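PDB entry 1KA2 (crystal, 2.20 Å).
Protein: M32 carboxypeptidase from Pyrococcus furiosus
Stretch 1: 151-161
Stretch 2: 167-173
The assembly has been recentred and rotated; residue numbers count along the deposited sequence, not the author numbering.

Stretch 1 151-161: YEEEPYDALLD
Stretch 2, residues 167-173: LRTRDVE

Two helices of one chain meet nearly at right angles: the N-to-C directions of helix 155-161 and helix 169-173 differ by 84°, with axes 9.8 Å apart at closest approach. The register is set by Asp-157 CA to Arg-168 CA, 4.9 Å, and Asp-161 CA to Leu-167 CA, 5.0 Å, so one turn of the first helix lies against the extended lead-in to the second (Leu-167 phi/psi -74/139, Arg-168 -125/160).

The loop before the first helix sends three glutamates toward stretch 2. Glu-152 (chi1 89°, p) supplies charge at a distance: its OE1 stands 4.2 Å from Arg-168 NH1, beyond a salt bridge. Glu-153 (chi1 t, chi2 p) makes a long salt bridge, OE2 to Arg-170 NH1 at 3.7 Å, with Arg-170 in m, t, p reaching back from a sideways CB. Glu-154 (m, t; phi/psi -112/156) packs OE2 3.1 Å from Thr-169 CG2, while its carboxylate oxygens find hydrogen bonds elsewhere in the structure.

Helical backbone angles follow from Pro-155, whose CB points away. Tyr-156 (chi1 t, chi2 -118°) brings its ring edge to Thr-169, CD1 to OG1 3.6 Å.

Asp-157 (m, chi2 -46°) is the polar center, its two carboxylate oxygens serving both stretches. Asp-157 OD2 accepts from Glu-154 N at 2.6 Å, tying down the loop of its own stretch. Asp-157 OD1 accepts twice from Thr-169: from N at a very short 2.5 Å, with an N-H...O angle of 159°, and from OG1 at 2.6 Å, with Thr-169 in m and its CB toward stretch 1. One buried carboxylate thus holds the first residue of the second helix through both its amide and its hydroxyl. The N-cap position is Arg-168; there Arg-168 N donates to Asp-171 OD2 at 2.8 Å.

Ala-158 and Leu-159 make no contact. Leu-160 supplies the apolar counterpart, with chi1 -130° and chi2 33°, both between wells. Leu-160 CG lies 3.7 Å from Leu-167 CD2 (Leu-167 in t, p), and Leu-160 CD2 lies 3.5 Å from Val-172 CG2 (chi1 t). Leu-160 CD2 also covers the backbone at the helix start, 3.6 Å from Arg-168 O.

Asp-161 (t, chi2 79°) closes the contact with a salt bridge, OD1 to Arg-168 NH2 at 2.7 Å, approaching the guanidinium edge near its plane. Arg-168 starts with CB away overall, and its m, m, 102°, 102° path brings the tip back, while NE donates to Leu-167 O at 2.9 Å. The rule is a buried acceptor at the incoming helix start.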

# COMPACT_ATOMS: atom_id res chain seq x y z
N TYR A 151 35.65 14.86 4.46
CA TYR A 151 35.80 15.53 3.17
C TYR A 151 37.23 16.00 2.94
O TYR A 151 37.93 16.36 3.88
CB TYR A 151 34.85 16.73 3.12
CG TYR A 151 35.02 17.65 4.30
CD1 TYR A 151 35.98 18.68 4.28
CD2 TYR A 151 34.26 17.48 5.46
CE1 TYR A 151 36.16 19.51 5.39
CE2 TYR A 151 34.44 18.30 6.57
CZ TYR A 151 35.39 19.31 6.53
OH TYR A 151 35.59 20.12 7.63
N GLU A 152 37.66 16.01 1.68
CA GLU A 152 39.02 16.45 1.38
C GLU A 152 39.16 17.96 1.33
O GLU A 152 39.79 18.57 2.19
CB GLU A 152 39.51 15.82 0.05
CG GLU A 152 39.19 16.62 -1.21
CD GLU A 152 38.58 15.78 -2.32
OE1 GLU A 152 38.46 14.54 -2.16
OE2 GLU A 152 38.23 16.36 -3.38
N GLU A 153 38.52 18.58 0.34
CA GLU A 153 38.59 20.02 0.14
C GLU A 153 37.69 20.84 1.05
O GLU A 153 38.15 21.44 2.03
CB GLU A 153 38.28 20.35 -1.33
CG GLU A 153 38.57 21.78 -1.75
CD GLU A 153 40.06 22.11 -1.80
OE1 GLU A 153 40.88 21.18 -1.59
OE2 GLU A 153 40.40 23.28 -2.04
N GLU A 154 36.40 20.86 0.73
CA GLU A 154 35.41 21.62 1.50
C GLU A 154 34.41 20.74 2.25
O GLU A 154 34.15 19.60 1.86
CB GLU A 154 34.59 22.52 0.60
CG GLU A 154 35.34 23.55 -0.17
CD GLU A 154 34.46 24.18 -1.22
OE1 GLU A 154 33.33 24.58 -0.88
OE2 GLU A 154 34.89 24.25 -2.39
N PRO A 155 33.81 21.29 3.32
CA PRO A 155 32.82 20.57 4.11
C PRO A 155 31.59 20.33 3.23
O PRO A 155 30.90 19.33 3.37
CB PRO A 155 32.52 21.53 5.26
CG PRO A 155 33.80 22.31 5.39
CD PRO A 155 34.17 22.57 3.96
N TYR A 156 31.34 21.27 2.32
CA TYR A 156 30.19 21.17 1.44
C TYR A 156 30.31 20.01 0.46
O TYR A 156 29.32 19.61 -0.15
CB TYR A 156 30.00 22.48 0.68
CG TYR A 156 28.68 22.56 -0.07
CD1 TYR A 156 28.65 22.69 -1.45
CD2 TYR A 156 27.46 22.50 0.62
CE1 TYR A 156 27.44 22.75 -2.15
CE2 TYR A 156 26.24 22.56 -0.06
CZ TYR A 156 26.24 22.69 -1.44
OH TYR A 156 25.05 22.76 -2.12
N ASP A 157 31.52 19.46 0.31
CA ASP A 157 31.72 18.33 -0.58
C ASP A 157 31.03 17.11 0.02
O ASP A 157 30.51 16.26 -0.70
CB ASP A 157 33.20 17.99 -0.76
CG ASP A 157 33.98 19.08 -1.44
OD1 ASP A 157 33.51 19.62 -2.46
OD2 ASP A 157 35.08 19.39 -0.97
N ALA A 158 31.07 17.03 1.35
CA ALA A 158 30.47 15.92 2.09
C ALA A 158 28.95 15.88 1.97
O ALA A 158 28.36 14.80 1.93
CB ALA A 158 30.88 16.00 3.57
N LEU A 159 28.31 17.04 1.93
CA LEU A 159 26.85 17.08 1.80
C LEU A 159 26.45 16.75 0.37
O LEU A 159 25.50 16.01 0.11
CB LEU A 159 26.33 18.47 2.20
CG LEU A 159 26.72 18.87 3.63
CD1 LEU A 159 26.22 20.27 3.94
CD2 LEU A 159 26.13 17.86 4.62
N LEU A 160 27.22 17.30 -0.57
CA LEU A 160 27.00 17.09 -1.99
C LEU A 160 27.13 15.60 -2.30
O LEU A 160 26.29 15.02 -2.99
CB LEU A 160 28.05 17.89 -2.76
CG LEU A 160 27.68 18.83 -3.91
CD1 LEU A 160 26.31 19.47 -3.69
CD2 LEU A 160 28.78 19.89 -4.04
N ASP A 161 28.19 14.98 -1.77
CA ASP A 161 28.46 13.56 -1.97
C ASP A 161 27.38 12.69 -1.34
O ASP A 161 27.21 11.52 -1.71
CB ASP A 161 29.80 13.16 -1.36
CG ASP A 161 30.09 11.67 -1.51
OD1 ASP A 161 30.50 11.25 -2.62
OD2 ASP A 161 29.88 10.91 -0.54
N LEU A 167 29.99 13.52 -6.18
CA LEU A 167 29.88 14.93 -6.55
C LEU A 167 30.76 15.75 -5.60
O LEU A 167 30.83 15.48 -4.39
CB LEU A 167 28.42 15.39 -6.48
CG LEU A 167 28.11 16.72 -7.17
CD1 LEU A 167 28.42 16.59 -8.66
CD2 LEU A 167 26.65 17.09 -6.97
N ARG A 168 31.46 16.75 -6.14
CA ARG A 168 32.34 17.60 -5.34
C ARG A 168 31.94 19.04 -5.56
O ARG A 168 31.28 19.36 -6.54
CB ARG A 168 33.81 17.42 -5.76
CG ARG A 168 34.43 16.04 -5.51
CD ARG A 168 34.56 15.74 -4.04
NE ARG A 168 33.51 14.83 -3.58
CZ ARG A 168 33.68 13.53 -3.36
NH1 ARG A 168 34.87 12.97 -3.54
NH2 ARG A 168 32.65 12.78 -2.98
N THR A 169 32.33 19.91 -4.63
CA THR A 169 32.00 21.32 -4.77
C THR A 169 32.61 21.86 -6.06
O THR A 169 31.97 22.62 -6.79
CB THR A 169 32.53 22.15 -3.56
OG1 THR A 169 31.93 21.67 -2.35
CG2 THR A 169 32.18 23.63 -3.73
N ARG A 170 33.84 21.45 -6.35
CA ARG A 170 34.55 21.88 -7.56
C ARG A 170 33.73 21.53 -8.79
O ARG A 170 33.68 22.30 -9.74
CB ARG A 170 35.94 21.22 -7.64
CG ARG A 170 36.71 21.24 -6.31
CD ARG A 170 38.12 20.68 -6.46
NE ARG A 170 39.02 21.61 -7.15
CZ ARG A 170 39.44 22.77 -6.64
NH1 ARG A 170 39.04 23.15 -5.43
NH2 ARG A 170 40.25 23.56 -7.33
N ASP A 171 33.09 20.37 -8.78
CA ASP A 171 32.25 19.96 -9.90
C ASP A 171 31.15 21.01 -10.12
O ASP A 171 31.01 21.57 -11.20
CB ASP A 171 31.58 18.61 -9.61
CG ASP A 171 32.55 17.43 -9.68
OD1 ASP A 171 33.13 17.19 -10.76
OD2 ASP A 171 32.73 16.75 -8.66
N VAL A 172 30.39 21.27 -9.06
CA VAL A 172 29.28 22.21 -9.10
C VAL A 172 29.75 23.62 -9.43
O VAL A 172 29.08 24.36 -10.16
CB VAL A 172 28.51 22.24 -7.75
CG1 VAL A 172 27.27 23.12 -7.88
CG2 VAL A 172 28.14 20.83 -7.34
N GLU A 173 30.90 23.99 -8.89
CA GLU A 173 31.46 25.32 -9.13
C GLU A 173 31.67 25.51 -10.63
O GLU A 173 31.37 26.57 -11.18
CB GLU A 173 32.79 25.44 -8.39
CG GLU A 173 33.36 26.84 -8.33
CD GLU A 173 34.52 26.91 -7.36
OE1 GLU A 173 35.49 26.15 -7.55
OE2 GLU A 173 34.45 27.71 -6.40